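Local coordinates for protein extracellular ligand-binding receptor (Verminephrobacter eiseniae, PDB 4M88) that probably binds an amino acid or similar small solute outside the cytoplasm and hands it to an ABC transporter for uptake, at residues I10-G15 against A19-L24; S77-A82 against T285-E290; N260-P265 against E269-M274; L32-K37 against E290-A295. One frame throughout, in Å; residues are numbered along the deposited sequence.

Contact 1: I10-G15 against A19-L24; sequences IGPFTG and ADAAGL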
loop_
_atom_site.group_PDB
_atom_site.type_symbol
_atom_site.label_atom_id
_atom_site.label_comp_id
_atom_site.label_asym_id
_atom_site.label_seq_id
_atom_site.Cartn_x
_atom_site.Cartn_y
_atom_site.Cartn_z
ATOM N N ILE A 10 -10.724 1.601 9.876
ATOM C CA ILE A 10 -10.332 0.529 10.779
ATOM C C ILE A 10 -8.891 0.178 10.451
ATOM O O ILE A 10 -8.563 -0.119 9.302
ATOM C CB ILE A 10 -11.207 -0.714 10.613
ATOM C CG1 ILE A 10 -12.677 -0.371 10.891
ATOM C CG2 ILE A 10 -10.740 -1.803 11.550
ATOM C CD1 ILE A 10 -13.632 -1.547 10.652
ATOM N N GLY A 11 -8.018 0.216 11.451
ATOM C CA GLY A 11 -6.603 0.076 11.163
ATOM C C GLY A 11 -5.848 -0.534 12.320
ATOM O O GLY A 11 -6.337 -0.564 13.450
ATOM N N PRO A 12 -4.645 -1.047 12.045
ATOM C CA PRO A 12 -3.832 -1.650 13.096
ATOM C C PRO A 12 -3.091 -0.584 13.904
ATOM O O PRO A 12 -1.859 -0.490 13.834
ATOM C CB PRO A 12 -2.852 -2.527 12.306
ATOM C CG PRO A 12 -2.702 -1.802 10.985
ATOM C CD PRO A 12 -4.038 -1.171 10.706
ATOM N N PHE A 13 -3.836 0.216 14.664
ATOM C CA PHE A 13 -3.241 1.346 15.384
ATOM C C PHE A 13 -2.344 0.940 16.556
ATOM O O PHE A 13 -1.434 1.681 16.937
ATOM C CB PHE A 13 -4.327 2.324 15.828
ATOM C CG PHE A 13 -5.034 2.970 14.679
ATOM C CD1 PHE A 13 -4.354 3.863 13.856
ATOM C CD2 PHE A 13 -6.363 2.677 14.401
ATOM C CE1 PHE A 13 -4.987 4.463 12.777
ATOM C CE2 PHE A 13 -7.006 3.281 13.323
ATOM C CZ PHE A 13 -6.316 4.177 12.516
ATOM N N THR A 14 -2.588 -0.233 17.123
ATOM C CA THR A 14 -1.653 -0.790 18.089
ATOM C C THR A 14 -1.020 -2.050 17.505
ATOM O O THR A 14 -1.653 -2.762 16.721
ATOM C CB THR A 14 -2.335 -1.086 19.444
ATOM O OG1 THR A 14 -3.468 -1.932 19.234
ATOM C CG2 THR A 14 -2.815 0.198 20.074
ATOM N N GLY A 15 0.231 -2.313 17.861
ATOM C CA GLY A 15 0.926 -3.472 17.342
ATOM C C GLY A 15 2.023 -3.078 16.376
ATOM O O GLY A 15 2.385 -1.909 16.294
ATOM N N ALA A 19 2.988 2.557 13.430
ATOM C CA ALA A 19 3.499 3.756 12.754
ATOM C C ALA A 19 2.914 3.920 11.356
ATOM O O ALA A 19 2.654 5.034 10.897
ATOM C CB ALA A 19 5.011 3.733 12.694
ATOM N N ASP A 20 2.725 2.810 10.664
ATOM C CA ASP A 20 2.230 2.900 9.294
ATOM C C ASP A 20 0.743 3.202 9.270
ATOM O O ASP A 20 0.268 3.925 8.388
ATOM C CB ASP A 20 2.559 1.634 8.519
ATOM C CG ASP A 20 4.059 1.468 8.288
ATOM O OD1 ASP A 20 4.796 2.480 8.290
ATOM O OD2 ASP A 20 4.496 0.321 8.099
ATOM N N ALA A 21 0.012 2.655 10.244
ATOM C CA ALA A 21 -1.420 2.929 10.376
ATOM C C ALA A 21 -1.613 4.404 10.710
ATOM O O ALA A 21 -2.538 5.049 10.210
ATOM C CB ALA A 21 -2.049 2.047 11.462
ATOM N N ALA A 22 -0.731 4.936 11.551
ATOM C CA ALA A 22 -0.747 6.353 11.895
ATOM C C ALA A 22 -0.496 7.215 10.654
ATOM O O ALA A 22 -1.076 8.295 10.511
ATOM C CB ALA A 22 0.300 6.648 12.975
ATOM N N GLY A 23 0.377 6.739 9.770
ATOM C CA GLY A 23 0.673 7.436 8.523
ATOM C C GLY A 23 -0.524 7.506 7.586
ATOM O O GLY A 23 -0.854 8.578 7.058
ATOM N N LEU A 24 -1.185 6.371 7.373
ATOM C CA LEU A 24 -2.428 6.360 6.601
ATOM C C LEU A 24 -3.434 7.318 7.213
ATOM O O LEU A 24 -4.100 8.073 6.508
ATOM C CB LEU A 24 -3.051 4.955 6.564
ATOM C CG LEU A 24 -2.467 3.882 5.655
ATOM C CD1 LEU A 24 -3.243 2.588 5.886
ATOM C CD2 LEU A 24 -2.555 4.299 4.199
#
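Beside Ala-21, whose methyl meets Pro-12 and Phe-13, the helix is held by the backbone hydrogen bond from Leu-24 N to Asp-20 O, 3.0 Å long. The meeting of the two segments is itself apolar and small, with Ala-21 giving up the largest share of surface. Its CB points toward the turn that follows the strand and lies 3.5 Å from Pro-12 O, in van der Waals contact. The same methyl is 3.9 Å from Pro-12 CD at the flank of the pyrrolidine ring, and 3.8 Å from Phe-13 CD1. Phe-13 has CG anti to its own carbonyl carbon (chi1 -64°), which folds the ring back over Gly-11 and alongside Ala-21, where CE1 comes 3.6 Å from Ala-21 O in an oblique approach. A small residue suits this position, since the methyl fills the nook between proline and phenylalanine while the helix stays close. Pro-12 is the centre of an inverse gamma turn, whose closing bond from Phe-13 N to Gly-11 O is weak; its ring restricts phi to a value such a turn accepts. Gly-11 fits just before it, because a side chain there would run into the Phe-13 ring at CZ. The turn links strand 4-11 to helix 18-37 in a beta-alpha-beta unit completed by strand 45-52, against which the Phe-13 ring rests at Glu-50 and Asp-52. On the helix, Leu-24 packs against Glu-290 of helix 286-303, while Asp-20 hydrogen-bonds Gln-237 of helix 235-247.

Contact 2: S77-A82 against T285-E290; sequences SPMGSA and TEFQLE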
loop_
_atom_site.group_PDB
_atom_site.type_symbol
_atom_site.label_atom_id
_atom_site.label_comp_id
_atom_site.label_asym_id
_atom_site.label_seq_id
_atom_site.Cartn_x
_atom_site.Cartn_y
_atom_site.Cartn_z
ATOM N N SER A 77 -9.076 2.529 3.264
ATOM C CA SER A 77 -7.763 1.870 3.319
ATOM C C SER A 77 -7.506 0.998 4.564
ATOM O O SER A 77 -6.594 1.281 5.343
ATOM C CB SER A 77 -6.646 2.910 3.151
ATOM O OG SER A 77 -5.432 2.284 2.780
ATOM N N PRO A 78 -8.310 -0.066 4.752
ATOM C CA PRO A 78 -7.915 -1.022 5.794
ATOM C C PRO A 78 -6.534 -1.587 5.492
ATOM O O PRO A 78 -6.155 -1.742 4.324
ATOM C CB PRO A 78 -8.985 -2.117 5.711
ATOM C CG PRO A 78 -9.554 -1.995 4.305
ATOM C CD PRO A 78 -9.505 -0.510 4.012
HETATM N N MSE A 79 -5.799 -1.877 6.558
HETATM C CA MSE A 79 -4.416 -2.313 6.466
HETATM C C MSE A 79 -4.197 -3.567 7.312
HETATM O O MSE A 79 -4.571 -3.609 8.489
HETATM C CB MSE A 79 -3.493 -1.190 6.938
HETATM C CG MSE A 79 -2.076 -1.635 7.218
HETATM SE SE MSE A 79 -1.003 -0.096 7.790
HETATM C CE MSE A 79 -0.386 0.414 6.027
ATOM N N GLY A 80 -3.600 -4.587 6.703
ATOM C CA GLY A 80 -3.298 -5.824 7.396
ATOM C C GLY A 80 -3.833 -7.008 6.622
ATOM O O GLY A 80 -5.028 -7.057 6.311
ATOM N N SER A 81 -2.951 -7.956 6.305
ATOM C CA SER A 81 -3.339 -9.183 5.608
ATOM C C SER A 81 -4.456 -9.959 6.311
ATOM O O SER A 81 -5.441 -10.352 5.681
ATOM C CB SER A 81 -2.124 -10.103 5.452
ATOM O OG SER A 81 -1.058 -9.422 4.817
ATOM N N ALA A 82 -4.284 -10.201 7.607
ATOM C CA ALA A 82 -5.232 -11.004 8.367
ATOM C C ALA A 82 -6.591 -10.332 8.398
ATOM O O ALA A 82 -7.622 -10.992 8.260
ATOM C CB ALA A 82 -4.723 -11.232 9.795
ATOM N N THR A 285 5.759 10.362 3.989
ATOM C CA THR A 285 5.892 8.961 3.589
ATOM C C THR A 285 4.836 8.555 2.561
ATOM O O THR A 285 3.834 9.257 2.353
ATOM C CB THR A 285 5.751 8.003 4.778
ATOM O OG1 THR A 285 4.380 7.956 5.197
ATOM C CG2 THR A 285 6.613 8.454 5.932
ATOM N N GLU A 286 5.062 7.397 1.946
ATOM C CA GLU A 286 4.139 6.832 0.974
ATOM C C GLU A 286 2.795 6.473 1.616
ATOM O O GLU A 286 1.750 6.560 0.976
ATOM C CB GLU A 286 4.768 5.587 0.339
ATOM C CG GLU A 286 6.028 5.874 -0.502
ATOM C CD GLU A 286 7.305 5.990 0.325
ATOM O OE1 GLU A 286 7.230 6.011 1.576
ATOM O OE2 GLU A 286 8.393 6.050 -0.292
ATOM N N PHE A 287 2.810 6.073 2.882
ATOM C CA PHE A 287 1.545 5.762 3.549
ATOM C C PHE A 287 0.691 7.002 3.805
ATOM O O PHE A 287 -0.532 6.943 3.711
ATOM C CB PHE A 287 1.769 4.975 4.835
ATOM C CG PHE A 287 2.068 3.524 4.589
ATOM C CD1 PHE A 287 1.293 2.795 3.691
ATOM C CD2 PHE A 287 3.144 2.909 5.200
ATOM C CE1 PHE A 287 1.576 1.454 3.427
ATOM C CE2 PHE A 287 3.430 1.572 4.950
ATOM C CZ PHE A 287 2.641 0.845 4.062
ATOM N N GLN A 288 1.324 8.121 4.131
ATOM C CA GLN A 288 0.579 9.379 4.234
ATOM C C GLN A 288 -0.065 9.714 2.895
ATOM O O GLN A 288 -1.227 10.091 2.837
ATOM C CB GLN A 288 1.501 10.515 4.687
ATOM C CG GLN A 288 1.910 10.356 6.149
ATOM C CD GLN A 288 3.073 11.217 6.543
ATOM O OE1 GLN A 288 3.793 11.725 5.690
ATOM N NE2 GLN A 288 3.274 11.385 7.853
ATOM N N LEU A 289 0.688 9.571 1.813
ATOM C CA LEU A 289 0.148 9.907 0.500
ATOM C C LEU A 289 -0.959 8.941 0.110
ATOM O O LEU A 289 -1.956 9.342 -0.480
ATOM C CB LEU A 289 1.256 9.948 -0.562
ATOM C CG LEU A 289 0.792 10.218 -1.994
ATOM C CD1 LEU A 289 0.019 11.523 -2.075
ATOM C CD2 LEU A 289 2.000 10.281 -2.916
ATOM N N GLU A 290 -0.795 7.667 0.459
ATOM C CA GLU A 290 -1.817 6.662 0.174
ATOM C C GLU A 290 -3.112 6.984 0.902
ATOM O O GLU A 290 -4.201 6.832 0.339
ATOM C CB GLU A 290 -1.331 5.268 0.585
ATOM C CG GLU A 290 -2.294 4.154 0.205
ATOM C CD GLU A 290 -1.592 2.824 -0.044
ATOM O OE1 GLU A 290 -0.402 2.673 0.340
ATOM O OE2 GLU A 290 -2.228 1.926 -0.641
#
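The terminal methyl of Met-79, modelled as selenomethionine, sits over one face of the Phe-287 ring. CE lies 3.7 Å from the centroid of that ring and 22° off its normal, a CH-pi contact displaced toward the rim. The ring atom nearest to Met-79 CE is Phe-287 CE1, at 3.4 Å. The heavier SE stands farther back and oblique, completing a Met-aromatic contact. Met-79 gets there by running straight out, CG anti to the backbone N and chi2 extended, before a bend at chi3 (-91°) lays the methyl on the ring. An unbranched, flexible side chain suits this reach, and a flat ring offers it a broad polarisable surface. A leucine in place of Phe-287 would probably leave the Met-79 methyl without its aromatic face and freer to turn.

Phe-287 rides on the first turn of helix 286-303, which starts with a capping box: Gln-288 N donates to Thr-285 OG1 at 3.2 Å, and Thr-285 N to Gln-288 OE1 at 2.9 Å. A looser touch joins Ser-77 OG to Glu-290 CG at 4.5 Å. Both of these side chains also bond Asn-102, and the buried Glu-290 carboxylate is paired with Arg-122. Dispersion and CH-pi attraction thus join the loop to the helix, while the neighbouring buried charge is met by an arginine, which probably favours its ionised form.

Contact 3: N260-P265 against E269-M274; sequences NDKMLP and EFQAAM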
loop_
_atom_site.group_PDB
_atom_site.type_symbol
_atom_site.label_atom_id
_atom_site.label_comp_id
_atom_site.label_asym_id
_atom_site.label_seq_id
_atom_site.Cartn_x
_atom_site.Cartn_y
_atom_site.Cartn_z
ATOM N N ASN A 260 7.522 13.290 -1.591
ATOM C CA ASN A 260 8.381 14.425 -1.296
ATOM C C ASN A 260 8.838 15.235 -2.507
ATOM O O ASN A 260 9.561 16.219 -2.360
ATOM C CB ASN A 260 9.589 13.964 -0.471
ATOM C CG ASN A 260 9.183 13.487 0.904
ATOM O OD1 ASN A 260 8.703 14.277 1.716
ATOM N ND2 ASN A 260 9.357 12.188 1.171
ATOM N N ASP A 261 8.414 14.829 -3.699
ATOM C CA ASP A 261 8.742 15.587 -4.908
ATOM C C ASP A 261 7.584 16.514 -5.266
ATOM O O ASP A 261 6.471 16.351 -4.757
ATOM C CB ASP A 261 9.095 14.654 -6.073
ATOM C CG ASP A 261 10.461 13.994 -5.906
ATOM O OD1 ASP A 261 11.365 14.626 -5.310
ATOM O OD2 ASP A 261 10.633 12.844 -6.375
ATOM N N LYS A 262 7.843 17.488 -6.129
ATOM C CA LYS A 262 6.880 18.557 -6.374
ATOM C C LYS A 262 6.472 18.683 -7.836
ATOM O O LYS A 262 5.957 19.715 -8.259
ATOM C CB LYS A 262 7.440 19.885 -5.868
ATOM C CG LYS A 262 6.797 20.352 -4.582
ATOM C CD LYS A 262 7.747 21.179 -3.731
ATOM C CE LYS A 262 6.995 22.301 -3.024
ATOM N NZ LYS A 262 5.682 21.842 -2.468
HETATM N N MSE A 263 6.691 17.617 -8.595
HETATM C CA MSE A 263 6.444 17.603 -10.039
HETATM C C MSE A 263 4.971 17.750 -10.450
HETATM O O MSE A 263 4.645 18.503 -11.369
HETATM C CB MSE A 263 7.017 16.306 -10.612
HETATM C CG MSE A 263 6.652 16.002 -12.049
HETATM SE SE MSE A 263 7.907 14.685 -12.742
HETATM C CE MSE A 263 9.550 15.585 -12.184
ATOM N N LEU A 264 4.092 17.012 -9.780
ATOM C CA LEU A 264 2.667 16.984 -10.131
ATOM C C LEU A 264 1.819 17.866 -9.220
ATOM O O LEU A 264 2.174 18.091 -8.066
ATOM C CB LEU A 264 2.128 15.556 -10.046
ATOM C CG LEU A 264 2.832 14.487 -10.872
ATOM C CD1 LEU A 264 2.166 13.136 -10.640
ATOM C CD2 LEU A 264 2.801 14.867 -12.330
ATOM N N PRO A 265 0.684 18.364 -9.736
ATOM C CA PRO A 265 -0.255 19.114 -8.896
ATOM C C PRO A 265 -0.672 18.325 -7.656
ATOM O O PRO A 265 -0.786 18.909 -6.578
ATOM C CB PRO A 265 -1.461 19.316 -9.818
ATOM C CG PRO A 265 -0.871 19.365 -11.182
ATOM C CD PRO A 265 0.302 18.403 -11.160
ATOM N N GLU A 269 -0.560 19.542 -3.729
ATOM C CA GLU A 269 -1.799 19.583 -2.948
ATOM C C GLU A 269 -1.724 18.700 -1.696
ATOM O O GLU A 269 -2.208 19.077 -0.626
ATOM C CB GLU A 269 -2.992 19.188 -3.830
ATOM C CG GLU A 269 -3.265 20.223 -4.925
ATOM C CD GLU A 269 -4.228 19.748 -5.999
ATOM O OE1 GLU A 269 -4.369 18.521 -6.198
ATOM O OE2 GLU A 269 -4.835 20.622 -6.656
ATOM N N PHE A 270 -1.125 17.522 -1.840
ATOM C CA PHE A 270 -0.869 16.657 -0.706
ATOM C C PHE A 270 0.054 17.370 0.281
ATOM O O PHE A 270 -0.217 17.410 1.471
ATOM C CB PHE A 270 -0.237 15.346 -1.184
ATOM C CG PHE A 270 0.476 14.581 -0.099
ATOM C CD1 PHE A 270 -0.240 13.956 0.919
ATOM C CD2 PHE A 270 1.864 14.465 -0.115
ATOM C CE1 PHE A 270 0.419 13.242 1.923
ATOM C CE2 PHE A 270 2.529 13.757 0.878
ATOM C CZ PHE A 270 1.805 13.142 1.899
ATOM N N GLN A 271 1.152 17.935 -0.213
ATOM C CA GLN A 271 2.091 18.595 0.685
ATOM C C GLN A 271 1.438 19.779 1.382
ATOM O O GLN A 271 1.655 19.993 2.573
ATOM C CB GLN A 271 3.367 18.999 -0.054
ATOM C CG GLN A 271 4.228 17.787 -0.417
ATOM C CD GLN A 271 4.992 17.995 -1.713
ATOM O OE1 GLN A 271 4.976 19.084 -2.281
ATOM N NE2 GLN A 271 5.658 16.951 -2.187
ATOM N N ALA A 272 0.613 20.526 0.659
ATOM C CA ALA A 272 -0.099 21.649 1.263
ATOM C C ALA A 272 -1.041 21.172 2.368
ATOM O O ALA A 272 -1.164 21.815 3.414
ATOM C CB ALA A 272 -0.862 22.425 0.206
ATOM N N ALA A 273 -1.703 20.046 2.132
ATOM C CA ALA A 273 -2.627 19.490 3.115
ATOM C C ALA A 273 -1.866 19.047 4.360
ATOM O O ALA A 273 -2.320 19.259 5.484
ATOM C CB ALA A 273 -3.435 18.337 2.506
HETATM N N MSE A 274 -0.703 18.432 4.158
HETATM C CA MSE A 274 0.129 18.004 5.281
HETATM C C MSE A 274 0.682 19.173 6.110
HETATM O O MSE A 274 0.721 19.083 7.341
HETATM C CB MSE A 274 1.259 17.077 4.803
HETATM C CG MSE A 274 0.780 15.742 4.236
HETATM SE SE MSE A 274 -0.095 14.635 5.616
HETATM C CE MSE A 274 1.458 14.190 6.684
#
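Gln-271 has CG anti to its carbonyl carbon (chi1 -71°) and bends at chi2 (148°), a course that carries its amide off the helix toward the loop; Lys-262, bent at chi3 and chi4, curls its ammonium back to meet it. The amide then uses both ends. NE2 of Gln-271 donates to Asp-261 O at 2.8 Å, somewhat bent at 146°, and approaches from above the plane of that carbonyl. On the other end, Gln-271 OE1 accepts from Lys-262 NZ at 2.9 Å, with the lysine chain crossing the glutamine at a slant, its CG 3.2 Å from the same oxygen. Gln-271 NE2 also bonds Pro-259 O, and a glutamine suits this place because one flat group can serve as donor to a backbone and acceptor for a charge. An alanine here would probably leave Asp-261 O and the Lys-262 ammonium without these mates and set the loop freer to move.

Nearer the helix start, Glu-269 N donates to Pro-265 O at 2.9 Å, the regular i to i+4 bond of the first turn. Pro-265 follows the N-cap residue Leu-264, a position where a proline costs the helix no hydrogen bond. The Glu-269 side chain runs back past Pro-265 O, CG at 3.3 Å, while its carboxylate forms a salt bridge with Arg-296. Such side-chain-to-backbone bracing fixes a surface loop to the helix it leads into. Here that loop follows strand 250-254 of the seven-stranded sheet, consistent with one of the interlobe crossings of the leucine-binding protein fold.

Contact 4: L32-K37 against E290-A295; sequences LAQANK and EGYLSA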
loop_
_atom_site.group_PDB
_atom_site.type_symbol
_atom_site.label_atom_id
_atom_site.label_comp_id
_atom_site.label_asym_id
_atom_site.label_seq_id
_atom_site.Cartn_x
_atom_site.Cartn_y
_atom_site.Cartn_z
ATOM N N LEU A 32 -9.247 15.314 4.554
ATOM C CA LEU A 32 -10.536 15.726 5.119
ATOM C C LEU A 32 -10.537 17.172 5.599
ATOM O O LEU A 32 -11.515 17.894 5.405
ATOM C CB LEU A 32 -10.966 14.786 6.245
ATOM C CG LEU A 32 -11.215 13.350 5.780
ATOM C CD1 LEU A 32 -11.816 12.541 6.914
ATOM C CD2 LEU A 32 -12.101 13.300 4.543
ATOM N N ALA A 33 -9.446 17.608 6.226
ATOM C CA ALA A 33 -9.336 18.993 6.653
ATOM C C ALA A 33 -9.321 19.949 5.460
ATOM O O ALA A 33 -9.932 21.025 5.500
ATOM C CB ALA A 33 -8.082 19.193 7.536
ATOM N N GLN A 34 -8.609 19.561 4.409
ATOM C CA GLN A 34 -8.526 20.333 3.180
ATOM C C GLN A 34 -9.926 20.376 2.563
ATOM O O GLN A 34 -10.422 21.442 2.179
ATOM C CB GLN A 34 -7.505 19.668 2.238
ATOM C CG GLN A 34 -6.992 20.521 1.078
ATOM C CD GLN A 34 -5.917 19.814 0.228
ATOM O OE1 GLN A 34 -6.124 18.703 -0.264
ATOM N NE2 GLN A 34 -4.770 20.477 0.041
ATOM N N ALA A 35 -10.580 19.219 2.506
ATOM C CA ALA A 35 -11.936 19.130 1.953
ATOM C C ALA A 35 -12.920 19.995 2.733
ATOM O O ALA A 35 -13.763 20.672 2.138
ATOM C CB ALA A 35 -12.408 17.681 1.923
ATOM N N ASN A 36 -12.818 19.981 4.060
ATOM C CA ASN A 36 -13.722 20.794 4.884
ATOM C C ASN A 36 -13.456 22.291 4.787
ATOM O O ASN A 36 -14.389 23.096 4.852
ATOM C CB ASN A 36 -13.725 20.326 6.338
ATOM C CG ASN A 36 -14.421 18.981 6.513
ATOM O OD1 ASN A 36 -15.300 18.616 5.726
ATOM N ND2 ASN A 36 -14.015 18.231 7.527
ATOM N N LYS A 37 -12.188 22.666 4.633
ATOM C CA LYS A 37 -11.844 24.072 4.415
ATOM C C LYS A 37 -12.447 24.564 3.110
ATOM O O LYS A 37 -12.723 25.755 2.958
ATOM C CB LYS A 37 -10.327 24.263 4.371
ATOM C CG LYS A 37 -9.645 24.261 5.726
ATOM C CD LYS A 37 -8.241 24.855 5.612
ATOM C CE LYS A 37 -7.489 24.803 6.938
ATOM N NZ LYS A 37 -6.353 25.780 6.991
ATOM N N GLU A 290 -0.795 7.667 0.459
ATOM C CA GLU A 290 -1.817 6.662 0.174
ATOM C C GLU A 290 -3.112 6.984 0.902
ATOM O O GLU A 290 -4.201 6.832 0.339
ATOM C CB GLU A 290 -1.331 5.268 0.585
ATOM C CG GLU A 290 -2.294 4.154 0.205
ATOM C CD GLU A 290 -1.592 2.824 -0.044
ATOM O OE1 GLU A 290 -0.402 2.673 0.340
ATOM O OE2 GLU A 290 -2.228 1.926 -0.641
ATOM N N GLY A 291 -3.000 7.421 2.152
ATOM C CA GLY A 291 -4.192 7.748 2.927
ATOM C C GLY A 291 -4.873 8.972 2.337
ATOM O O GLY A 291 -6.091 9.029 2.210
ATOM N N TYR A 292 -4.070 9.952 1.951
ATOM C CA TYR A 292 -4.597 11.159 1.331
ATOM C C TYR A 292 -5.342 10.835 0.029
ATOM O O TYR A 292 -6.460 11.303 -0.189
ATOM C CB TYR A 292 -3.456 12.144 1.100
ATOM C CG TYR A 292 -3.844 13.390 0.328
ATOM C CD1 TYR A 292 -4.290 14.520 0.989
ATOM C CD2 TYR A 292 -3.771 13.421 -1.067
ATOM C CE1 TYR A 292 -4.642 15.669 0.288
ATOM C CE2 TYR A 292 -4.125 14.560 -1.781
ATOM C CZ TYR A 292 -4.569 15.674 -1.098
ATOM O OH TYR A 292 -4.922 16.802 -1.795
ATOM N N LEU A 293 -4.733 10.025 -0.829
ATOM C CA LEU A 293 -5.351 9.702 -2.123
ATOM C C LEU A 293 -6.573 8.800 -1.973
ATOM O O LEU A 293 -7.521 8.882 -2.768
ATOM C CB LEU A 293 -4.332 9.060 -3.073
ATOM C CG LEU A 293 -3.280 10.034 -3.612
ATOM C CD1 LEU A 293 -2.184 9.325 -4.399
ATOM C CD2 LEU A 293 -3.928 11.114 -4.471
ATOM N N SER A 294 -6.557 7.941 -0.960
ATOM C CA SER A 294 -7.684 7.046 -0.748
ATOM C C SER A 294 -8.891 7.876 -0.334
ATOM O O SER A 294 -9.995 7.687 -0.853
ATOM C CB SER A 294 -7.357 5.975 0.289
ATOM O OG SER A 294 -6.326 5.127 -0.181
ATOM N N ALA A 295 -8.672 8.802 0.587
ATOM C CA ALA A 295 -9.732 9.698 1.038
ATOM C C ALA A 295 -10.150 10.642 -0.085
ATOM O O ALA A 295 -11.338 10.894 -0.284
ATOM C CB ALA A 295 -9.288 10.481 2.276
#
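Gln-34 meets the Tyr-292 ring at its edge, near the ring plane, and its amide stands 75° from that plane, so the two flat groups are far from stacked. The link is a single hydrogen bond in which Tyr-292 OH donates to Gln-34 OE1 at 2.7 Å. The hydroxyl sits in the plane of the amide carbonyl, on a lone pair, with a C=O...O angle of 141°. The ring rim also nears the acceptor, since Tyr-292 CE1 is 3.4 Å from Gln-34 OE1. Both side chains set off with CG anti to the backbone N, chi1 being 174° in Tyr-292, and the extended glutamine crosses the tyrosine at about a right angle. A long glutamine and a tyrosine suit the place, since the bond forms at the far ends of both side chains.

The other end of the amide is engaged as well, Gln-34 NE2 donating to Glu-269 O of helix 265-277, which probably fixes which end of the amide faces the tyrosine. Phe-270 of that helix meets the Tyr-292 ring edge-to-face. Leu-32 and Ala-295 only come near each other; Leu-32 packs on Leu-46 and Leu-48 of strand 45-52. Inside helix 286-303, Ser-294 OG donates to Glu-290 O at 2.8 Å, on the opposite face of that carbonyl from the bond made by Ser-294 N. This is helix-to-helix packing within an alpha/beta lobe: helices 18-37, 265-277 and 286-303 come together at one polar bridge, with helix 18-37 lying against the parallel sheet, as expected of a leucine-binding protein-like receptor.

How the contacts relate
Contacts 1 and 2 lie closest, their centres about 8 Å apart, with Asp-20 CG touching Phe-287 CE2 at 3.4 Å; the centre of contact 2 is about 5 Å from the centre of the chain. Helix 286-303 runs on from contact 2 to contact 4, and the two share Glu-290; helix 18-37 ties contact 4 back to contact 1. Contacts 3 and 4 lie farther out, their centres about 18 and 17 Å from that of the chain and about 13 Å from each other. Contact 3 also reaches contact 2, where Gln-288 CD meets Met-274 CE at 3.4 Å. Glycerol, probably from crystallisation, bonds Asn-260 and Glu-286. In relatives, loops following the parallel strands border the ligand cleft, so contacts 1 and 2 probably lie near it.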